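Local coordinates for protein putative glucoamylase (Bacteroides fragilis NCTC 9343, PDB 3EU8) that is a putative glucoamylase, probably a glycoside hydrolase of the six-hairpin helical class acting on glucose-containing glycans, at residues Ala20-Val25 against Gln354-Leu359; Ser41-Glu46 against Glu93-Phe98; Ile61-Gly66 against Pro110-Gly115. One frame throughout, in Å; residues are numbered along the deposited sequence.

Interaction 1 of 3, residues Ala20-Val25 against Gln354-Leu359; sequences ALMDTV and QVMHHL. With EDO (1,2-ethanediol), chain O.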
loop_
_atom_site.group_PDB
_atom_site.type_symbol
_atom_site.label_atom_id
_atom_site.label_comp_id
_atom_site.label_asym_id
_atom_site.label_seq_id
_atom_site.Cartn_x
_atom_site.Cartn_y
_atom_site.Cartn_z
ATOM N N ALA A 20 0.733 23.409 4.561
ATOM C CA ALA A 20 0.052 23.830 3.303
ATOM C C ALA A 20 0.512 22.954 2.170
ATOM O O ALA A 20 -0.292 22.591 1.328
ATOM C CB ALA A 20 0.316 25.276 2.958
ATOM N N LEU A 21 1.805 22.629 2.157
ATOM C CA LEU A 21 2.342 21.653 1.201
ATOM C C LEU A 21 1.644 20.293 1.353
ATOM O O LEU A 21 1.176 19.717 0.369
ATOM C CB LEU A 21 3.875 21.505 1.325
ATOM C CG LEU A 21 4.491 20.424 0.398
ATOM C CD1 LEU A 21 4.224 20.745 -1.061
ATOM C CD2 LEU A 21 5.970 20.226 0.672
HETATM N N MSE A 22 1.539 19.783 2.566
HETATM C CA MSE A 22 0.912 18.451 2.769
HETATM C C MSE A 22 -0.579 18.484 2.368
HETATM O O MSE A 22 -1.048 17.556 1.696
HETATM C CB MSE A 22 1.076 18.006 4.223
HETATM C CG MSE A 22 2.421 17.517 4.564
HETATM SE SE MSE A 22 2.542 16.827 6.385
HETATM C CE MSE A 22 2.448 18.388 7.462
ATOM N N ASP A 23 -1.290 19.560 2.755
ATOM C CA ASP A 23 -2.684 19.820 2.369
ATOM C C ASP A 23 -2.829 19.728 0.855
ATOM O O ASP A 23 -3.691 19.014 0.331
ATOM C CB ASP A 23 -3.135 21.236 2.781
ATOM C CG ASP A 23 -3.628 21.338 4.229
ATOM O OD1 ASP A 23 -3.984 20.294 4.801
ATOM O OD2 ASP A 23 -3.701 22.481 4.786
ATOM N N THR A 24 -1.965 20.451 0.153
ATOM C CA THR A 24 -2.038 20.521 -1.312
ATOM C C THR A 24 -1.785 19.148 -1.957
ATOM O O THR A 24 -2.519 18.748 -2.886
ATOM C CB THR A 24 -1.039 21.564 -1.863
ATOM O OG1 THR A 24 -1.395 22.861 -1.379
ATOM C CG2 THR A 24 -0.983 21.510 -3.348
ATOM N N VAL A 25 -0.756 18.446 -1.471
ATOM C CA VAL A 25 -0.442 17.102 -1.917
ATOM C C VAL A 25 -1.589 16.126 -1.633
ATOM O O VAL A 25 -1.942 15.327 -2.486
ATOM C CB VAL A 25 0.905 16.563 -1.268
ATOM C CG1 VAL A 25 1.159 15.106 -1.680
ATOM C CG2 VAL A 25 2.077 17.430 -1.716
ATOM N N GLN A 354 11.596 17.264 3.245
ATOM C CA GLN A 354 12.606 17.866 2.384
ATOM C C GLN A 354 12.414 17.402 0.938
ATOM O O GLN A 354 12.470 18.221 0.010
ATOM C CB GLN A 354 14.033 17.509 2.843
ATOM C CG GLN A 354 14.470 18.092 4.226
ATOM C CD GLN A 354 15.672 17.344 4.905
ATOM O OE1 GLN A 354 16.461 16.642 4.256
ATOM N NE2 GLN A 354 15.796 17.526 6.231
ATOM N N VAL A 355 12.225 16.097 0.738
ATOM C CA VAL A 355 11.992 15.557 -0.612
ATOM C C VAL A 355 10.702 16.152 -1.183
ATOM O O VAL A 355 10.681 16.596 -2.313
ATOM C CB VAL A 355 11.930 13.986 -0.632
ATOM C CG1 VAL A 355 11.595 13.474 -2.032
ATOM C CG2 VAL A 355 13.216 13.390 -0.119
HETATM N N MSE A 356 9.648 16.204 -0.377
HETATM C CA MSE A 356 8.334 16.684 -0.836
HETATM C C MSE A 356 8.388 18.148 -1.351
HETATM O O MSE A 356 7.821 18.461 -2.394
HETATM C CB MSE A 356 7.293 16.512 0.281
HETATM C CG MSE A 356 5.815 16.692 -0.191
HETATM SE SE MSE A 356 4.486 16.680 1.246
HETATM C CE MSE A 356 4.816 14.811 1.899
ATOM N N HIS A 357 9.051 19.031 -0.611
ATOM C CA HIS A 357 9.273 20.417 -1.039
ATOM C C HIS A 357 10.090 20.476 -2.345
ATOM O O HIS A 357 9.722 21.173 -3.284
ATOM C CB HIS A 357 10.004 21.205 0.063
ATOM C CG HIS A 357 9.118 21.678 1.168
ATOM N ND1 HIS A 357 8.341 22.819 1.061
ATOM C CD2 HIS A 357 8.901 21.184 2.412
ATOM C CE1 HIS A 357 7.677 22.997 2.194
ATOM N NE2 HIS A 357 7.986 22.015 3.022
ATOM N N HIS A 358 11.167 19.700 -2.409
ATOM C CA HIS A 358 12.060 19.683 -3.563
ATOM C C HIS A 358 11.374 19.161 -4.840
ATOM O O HIS A 358 11.532 19.715 -5.938
ATOM C CB HIS A 358 13.332 18.882 -3.213
ATOM C CG HIS A 358 14.312 18.742 -4.348
ATOM N ND1 HIS A 358 15.252 19.702 -4.657
ATOM C CD2 HIS A 358 14.508 17.734 -5.228
ATOM C CE1 HIS A 358 15.953 19.309 -5.707
ATOM N NE2 HIS A 358 15.523 18.114 -6.070
ATOM N N LEU A 359 10.573 18.125 -4.700
ATOM C CA LEU A 359 9.804 17.612 -5.806
ATOM C C LEU A 359 8.747 18.616 -6.258
ATOM O O LEU A 359 8.600 18.855 -7.460
ATOM C CB LEU A 359 9.164 16.275 -5.425
ATOM C CG LEU A 359 10.111 15.081 -5.191
ATOM C CD1 LEU A 359 9.202 13.899 -4.877
ATOM C CD2 LEU A 359 11.102 14.818 -6.354
HETATM C C1 EDO O . 7.871 25.580 -2.373
HETATM O O1 EDO O . 6.732 26.391 -2.105
HETATM C C2 EDO O . 8.012 24.608 -1.222
HETATM O O2 EDO O . 7.606 23.318 -1.646
#
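L21 sets a methyl group over the centre of the H357 imidazole. L21 CD2 lies 3.4 Å from the centroid of the H357 ring and only 3° off the ring normal, a CH-pi contact centred on the face. With CG anti to the backbone N (chi1 177°), the leucine branch continues toward helix 349-361. H357 meets it with its ring face, leaving the two ring nitrogens to partners around the rim: NE2 is hydrogen-bonded to D18, just ahead of A20-V25, and ND1 makes a weak bond, doubtful in its placement, to O2 of an ethanediol, probably from the crystallisation liquor. L21 thus serves two neighbours, since L21 CD2 also lies 3.6 Å from CG of M356, whose side chain runs past it in the opposite direction. Helices 18-34 and 349-361, which carry these residues, probably form part of the helical barrel expected of the six-hairpin clan; their local axes are 10.8 Å apart and inclined at 68°. The selenomethionine M356 extends toward helix 18-34. M356 SE is 3.9 Å from V25 CG2 and 4.0 Å from CG of M22, whose side chain crosses it at about a right angle. On helix 389-404, I399 touches both V25 and M356, and Y402 packs on M22.

Interaction 2 of 3, residues Ser41-Glu46 against Glu93-Phe98; sequences SGLARE and EKIVGF. With EDO (1,2-ethanediol), chain B.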
loop_
_atom_site.group_PDB
_atom_site.type_symbol
_atom_site.label_atom_id
_atom_site.label_comp_id
_atom_site.label_asym_id
_atom_site.label_seq_id
_atom_site.Cartn_x
_atom_site.Cartn_y
_atom_site.Cartn_z
ATOM N N SER A 41 -17.353 0.902 -11.829
ATOM C CA SER A 41 -17.118 0.220 -10.570
ATOM C C SER A 41 -16.970 1.176 -9.384
ATOM O O SER A 41 -17.343 0.804 -8.289
ATOM C CB SER A 41 -15.857 -0.671 -10.686
ATOM O OG SER A 41 -14.697 0.136 -10.886
ATOM N N GLY A 42 -16.458 2.394 -9.614
ATOM C CA GLY A 42 -16.085 3.273 -8.567
ATOM C C GLY A 42 -14.732 2.974 -7.957
ATOM O O GLY A 42 -14.350 3.629 -7.008
ATOM N N LEU A 43 -13.997 1.971 -8.485
ATOM C CA LEU A 43 -12.740 1.542 -7.853
ATOM C C LEU A 43 -11.550 2.256 -8.428
ATOM O O LEU A 43 -11.674 2.963 -9.427
ATOM C CB LEU A 43 -12.533 0.028 -7.991
ATOM C CG LEU A 43 -13.084 -0.872 -6.878
ATOM C CD1 LEU A 43 -14.555 -0.742 -6.756
ATOM C CD2 LEU A 43 -12.636 -2.342 -7.135
ATOM N N ALA A 44 -10.394 2.045 -7.804
ATOM C CA ALA A 44 -9.133 2.673 -8.241
ATOM C C ALA A 44 -8.618 2.040 -9.533
ATOM O O ALA A 44 -8.456 0.821 -9.625
ATOM C CB ALA A 44 -8.038 2.554 -7.159
ATOM N N ARG A 45 -8.314 2.895 -10.511
ATOM C CA ARG A 45 -7.685 2.454 -11.744
ATOM C C ARG A 45 -6.247 2.011 -11.462
ATOM O O ARG A 45 -5.512 2.674 -10.746
ATOM C CB ARG A 45 -7.672 3.594 -12.778
ATOM C CG ARG A 45 -9.049 4.167 -13.202
ATOM C CD ARG A 45 -8.808 5.329 -14.128
ATOM N NE ARG A 45 -9.984 6.113 -14.531
ATOM C CZ ARG A 45 -10.775 5.814 -15.558
ATOM N NH1 ARG A 45 -10.562 4.722 -16.271
ATOM N NH2 ARG A 45 -11.781 6.607 -15.887
ATOM N N GLU A 46 -5.845 0.885 -12.035
ATOM C CA GLU A 46 -4.481 0.378 -11.876
ATOM C C GLU A 46 -3.509 1.477 -12.334
ATOM O O GLU A 46 -2.529 1.746 -11.674
ATOM C CB GLU A 46 -4.312 -0.882 -12.727
ATOM C CG GLU A 46 -2.896 -1.338 -13.028
ATOM C CD GLU A 46 -2.131 -1.723 -11.800
ATOM O OE1 GLU A 46 -2.750 -1.901 -10.734
ATOM O OE2 GLU A 46 -0.908 -1.849 -11.888
ATOM N N GLU A 93 -20.838 3.010 -0.959
ATOM C CA GLU A 93 -21.947 2.152 -1.431
ATOM C C GLU A 93 -21.701 1.616 -2.840
ATOM O O GLU A 93 -21.920 0.433 -3.103
ATOM C CB GLU A 93 -23.313 2.901 -1.383
ATOM C CG GLU A 93 -23.811 3.163 0.039
ATOM C CD GLU A 93 -24.995 4.119 0.135
ATOM O OE1 GLU A 93 -25.292 4.860 -0.820
ATOM O OE2 GLU A 93 -25.636 4.122 1.199
ATOM N N LYS A 94 -21.225 2.473 -3.732
ATOM C CA LYS A 94 -20.847 2.053 -5.100
ATOM C C LYS A 94 -19.752 1.019 -5.116
ATOM O O LYS A 94 -19.861 0.049 -5.827
ATOM C CB LYS A 94 -20.345 3.229 -5.929
ATOM C CG LYS A 94 -20.219 2.933 -7.428
ATOM C CD LYS A 94 -19.883 4.213 -8.166
ATOM C CE LYS A 94 -20.114 4.143 -9.625
ATOM N NZ LYS A 94 -19.380 5.289 -10.253
ATOM N N ILE A 95 -18.673 1.276 -4.368
ATOM C CA ILE A 95 -17.509 0.385 -4.273
ATOM C C ILE A 95 -17.909 -0.971 -3.683
ATOM O O ILE A 95 -17.627 -2.017 -4.258
ATOM C CB ILE A 95 -16.397 1.020 -3.428
ATOM C CG1 ILE A 95 -15.705 2.143 -4.187
ATOM C CG2 ILE A 95 -15.325 -0.004 -3.020
ATOM C CD1 ILE A 95 -14.999 3.184 -3.284
ATOM N N VAL A 96 -18.619 -0.949 -2.564
ATOM C CA VAL A 96 -19.116 -2.178 -1.953
ATOM C C VAL A 96 -20.079 -2.939 -2.879
ATOM O O VAL A 96 -19.972 -4.126 -2.995
ATOM C CB VAL A 96 -19.744 -1.949 -0.532
ATOM C CG1 VAL A 96 -20.350 -3.264 0.021
ATOM C CG2 VAL A 96 -18.703 -1.405 0.436
ATOM N N GLY A 97 -20.990 -2.242 -3.541
ATOM C CA GLY A 97 -21.842 -2.839 -4.567
ATOM C C GLY A 97 -21.087 -3.609 -5.640
ATOM O O GLY A 97 -21.438 -4.732 -5.962
ATOM N N PHE A 98 -20.012 -3.015 -6.164
ATOM C CA PHE A 98 -19.165 -3.715 -7.116
ATOM C C PHE A 98 -18.531 -4.945 -6.509
ATOM O O PHE A 98 -18.471 -6.002 -7.146
ATOM C CB PHE A 98 -18.062 -2.783 -7.621
ATOM C CG PHE A 98 -17.089 -3.429 -8.583
ATOM C CD1 PHE A 98 -17.397 -3.526 -9.935
ATOM C CD2 PHE A 98 -15.869 -3.933 -8.133
ATOM C CE1 PHE A 98 -16.525 -4.109 -10.808
ATOM C CE2 PHE A 98 -14.981 -4.537 -9.009
ATOM C CZ PHE A 98 -15.304 -4.618 -10.366
HETATM C C1 EDO B . -11.731 4.625 -5.432
HETATM O O1 EDO B . -13.128 4.959 -5.426
HETATM C C2 EDO B . -11.543 3.516 -4.403
HETATM O O2 EDO B . -10.169 3.168 -4.253
#
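G42, with a positive phi of 80°, faces K94 and I95 of the helix. With no side chain there, the extended methylene chain of K94 passes close to the backbone, K94 CD lying 3.9 Å from G42 CA. The ammonium of K94 finds its partner in the carbonyl of P39. S41, a polar residue, lays its methylene carbon on the face of the F98 ring: S41 CB is 3.6 Å from the ring centroid of F98, 22° off the normal and displaced toward the CD1-CE1 side, a CH-pi contact made by a serine. Its OG sits between the backbone N and the carbonyl carbon; there it accepts the amide of L43, with 3.1 Å from L43 N to S41 OG and a nearly straight N-H...O angle of 165°. This is an ST turn, and E38 is hydrogen-bonded to the same OG. L43 turns its two methyls to the helix: L43 CD1 lies 3.9 Å from I95 CG2 and 3.7 Å from CD2 of F98. L43 CD2 also touches the F98 ring, the L43 and F98 side chains crossing at about a right angle. F98 in turn meets W113 edge-to-face, and I71 packs on I95; the loop after helix 18-34 thus lies on helix 85-101 beside helix 64-79. No hydrogen bond joins 41-46 to 93-98: between these two segments the contact rests on van der Waals and CH-pi interactions, and the K94-P39 bond supplies a polar tie next to them.

Interaction 3 of 3, residues Ile61-Gly66 against Pro110-Gly115; sequences IVTSGG and PHWWNG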
loop_
_atom_site.group_PDB
_atom_site.type_symbol
_atom_site.label_atom_id
_atom_site.label_comp_id
_atom_site.label_asym_id
_atom_site.label_seq_id
_atom_site.Cartn_x
_atom_site.Cartn_y
_atom_site.Cartn_z
ATOM N N ILE A 61 -9.064 -1.056 -16.224
ATOM C CA ILE A 61 -8.677 -2.105 -15.265
ATOM C C ILE A 61 -8.554 -1.541 -13.833
ATOM O O ILE A 61 -7.892 -0.522 -13.618
ATOM C CB ILE A 61 -7.363 -2.799 -15.698
ATOM C CG1 ILE A 61 -7.511 -3.327 -17.139
ATOM C CG2 ILE A 61 -6.923 -3.913 -14.694
ATOM C CD1 ILE A 61 -8.766 -4.164 -17.443
ATOM N N VAL A 62 -9.225 -2.189 -12.873
ATOM C CA VAL A 62 -9.260 -1.715 -11.523
ATOM C C VAL A 62 -8.518 -2.747 -10.675
ATOM O O VAL A 62 -8.536 -3.936 -10.949
ATOM C CB VAL A 62 -10.700 -1.370 -11.008
ATOM C CG1 VAL A 62 -11.278 -0.079 -11.724
ATOM C CG2 VAL A 62 -11.702 -2.549 -11.158
ATOM N N THR A 63 -7.860 -2.259 -9.650
ATOM C CA THR A 63 -6.993 -3.075 -8.801
ATOM C C THR A 63 -7.618 -3.212 -7.439
ATOM O O THR A 63 -8.054 -2.212 -6.837
ATOM C CB THR A 63 -5.576 -2.457 -8.667
ATOM O OG1 THR A 63 -4.831 -3.143 -7.634
ATOM C CG2 THR A 63 -5.662 -1.006 -8.337
ATOM N N SER A 64 -7.659 -4.440 -6.939
ATOM C CA SER A 64 -8.194 -4.699 -5.590
ATOM C C SER A 64 -7.362 -4.039 -4.450
ATOM O O SER A 64 -7.898 -3.291 -3.626
ATOM C CB SER A 64 -8.354 -6.219 -5.385
ATOM O OG SER A 64 -7.162 -6.934 -5.693
ATOM N N GLY A 65 -6.057 -4.310 -4.401
ATOM C CA GLY A 65 -5.195 -3.739 -3.384
ATOM C C GLY A 65 -5.109 -2.209 -3.428
ATOM O O GLY A 65 -5.200 -1.520 -2.384
ATOM N N GLY A 66 -4.909 -1.691 -4.637
ATOM C CA GLY A 66 -4.890 -0.277 -4.881
ATOM C C GLY A 66 -6.196 0.369 -4.498
ATOM O O GLY A 66 -6.197 1.514 -4.080
ATOM N N PRO A 110 -9.498 -11.153 -6.963
ATOM C CA PRO A 110 -8.386 -11.151 -7.885
ATOM C C PRO A 110 -7.561 -9.869 -7.770
ATOM O O PRO A 110 -8.026 -8.894 -7.209
ATOM C CB PRO A 110 -9.076 -11.174 -9.243
ATOM C CG PRO A 110 -10.415 -10.457 -8.984
ATOM C CD PRO A 110 -10.798 -10.941 -7.655
ATOM N N HIS A 111 -6.349 -9.879 -8.302
ATOM C CA HIS A 111 -5.559 -8.649 -8.393
ATOM C C HIS A 111 -6.305 -7.579 -9.202
ATOM O O HIS A 111 -6.495 -6.445 -8.722
ATOM C CB HIS A 111 -4.191 -8.955 -8.990
ATOM C CG HIS A 111 -3.206 -7.822 -8.909
ATOM N ND1 HIS A 111 -1.855 -8.016 -9.100
ATOM C CD2 HIS A 111 -3.358 -6.506 -8.600
ATOM C CE1 HIS A 111 -1.222 -6.865 -8.955
ATOM N NE2 HIS A 111 -2.108 -5.929 -8.654
ATOM N N TRP A 112 -6.787 -7.953 -10.385
ATOM C CA TRP A 112 -7.458 -7.023 -11.291
ATOM C C TRP A 112 -8.801 -7.510 -11.763
ATOM O O TRP A 112 -9.025 -8.728 -11.905
ATOM C CB TRP A 112 -6.587 -6.763 -12.544
ATOM C CG TRP A 112 -5.253 -6.111 -12.242
ATOM C CD1 TRP A 112 -5.059 -4.843 -11.820
ATOM C CD2 TRP A 112 -3.950 -6.700 -12.342
ATOM N NE1 TRP A 112 -3.738 -4.594 -11.660
ATOM C CE2 TRP A 112 -3.022 -5.711 -11.969
ATOM C CE3 TRP A 112 -3.472 -7.976 -12.690
ATOM C CZ2 TRP A 112 -1.614 -5.949 -11.926
ATOM C CZ3 TRP A 112 -2.053 -8.222 -12.627
ATOM C CH2 TRP A 112 -1.158 -7.213 -12.263
ATOM N N TRP A 113 -9.690 -6.553 -11.999
ATOM C CA TRP A 113 -10.900 -6.749 -12.800
ATOM C C TRP A 113 -10.915 -5.661 -13.876
ATOM O O TRP A 113 -10.270 -4.626 -13.732
ATOM C CB TRP A 113 -12.218 -6.508 -12.045
ATOM C CG TRP A 113 -12.484 -7.251 -10.795
ATOM C CD1 TRP A 113 -13.155 -8.421 -10.673
ATOM C CD2 TRP A 113 -12.164 -6.824 -9.463
ATOM N NE1 TRP A 113 -13.228 -8.786 -9.341
ATOM C CE2 TRP A 113 -12.649 -7.808 -8.578
ATOM C CE3 TRP A 113 -11.481 -5.718 -8.933
ATOM C CZ2 TRP A 113 -12.507 -7.705 -7.183
ATOM C CZ3 TRP A 113 -11.343 -5.606 -7.556
ATOM C CH2 TRP A 113 -11.851 -6.606 -6.692
ATOM N N ASN A 114 -11.659 -5.938 -14.935
ATOM C CA ASN A 114 -12.169 -4.918 -15.802
ATOM C C ASN A 114 -13.336 -4.266 -15.067
ATOM O O ASN A 114 -14.312 -4.921 -14.714
ATOM C CB ASN A 114 -12.602 -5.522 -17.138
ATOM C CG ASN A 114 -13.006 -4.466 -18.149
ATOM O OD1 ASN A 114 -13.480 -3.388 -17.791
ATOM N ND2 ASN A 114 -12.852 -4.788 -19.421
ATOM N N GLY A 115 -13.176 -2.978 -14.775
ATOM C CA GLY A 115 -14.172 -2.224 -14.019
ATOM C C GLY A 115 -15.525 -2.186 -14.690
ATOM O O GLY A 115 -16.540 -2.093 -14.012
HETATM O O HOH W 1 -2.084 -3.023 -8.475
#
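I61-T63 and W112-N114 pair as a short two-stranded antiparallel ladder, their axes 4.6 Å apart and their directions 148° from each other. V62 and W113 form the hydrogen-bonded pair, with V62 N to W113 O at 2.8 Å and W113 N to V62 O at 3.0 Å. Beyond the ladder, at the start of helix 64-79, S64 N donates to H111 O and S64 OG, between the backbone N and the carbonyl carbon (chi1 52°), donates to P110 O over 2.6 Å. On the face bearing I61, T63 and W112, I61 CG2 comes 3.5 Å from W112 CD1, obliquely to the indole, while the imidazole of H111 covers one face of the same indole; W112 NE1 is bonded to E46. V62 and W113 occupy the other face: V62 CG2 is 3.9 Å from W113 CE3, S64 CB approaches W113 CZ3, and P110 CG lies over one face of the ring, whose NE1 is bonded to the carbonyl of D103. T63 is the N-cap of the helix, accepting a weak bond from G66 N, and one water joins its OG1 to H111 NE2, 2.9 Å from each.

How the interactions relate
Interactions 2 and 3 are neighbours, their centres about 9 Å apart, whereas interaction 1 lies about 29 Å, centre to centre, from either. Along the chain, 41-46, 61-66, 93-98 and 110-115 alternate between the two contacts, and all fall inside the long span closed by 20-25 against 354-359. The loop 41-46 runs beside strand 61-63, with E46 N 2.9 Å from I61 O, a probable hydrogen bond. Helix 85-101 of interaction 2 leads on to strand 112-114 of interaction 3. These two contacts therefore tie the loop, the ladder and consecutive helices into one region, while interaction 1 joins the first helix to helix 349-361, late in the chain, bringing distant parts of the sequence together.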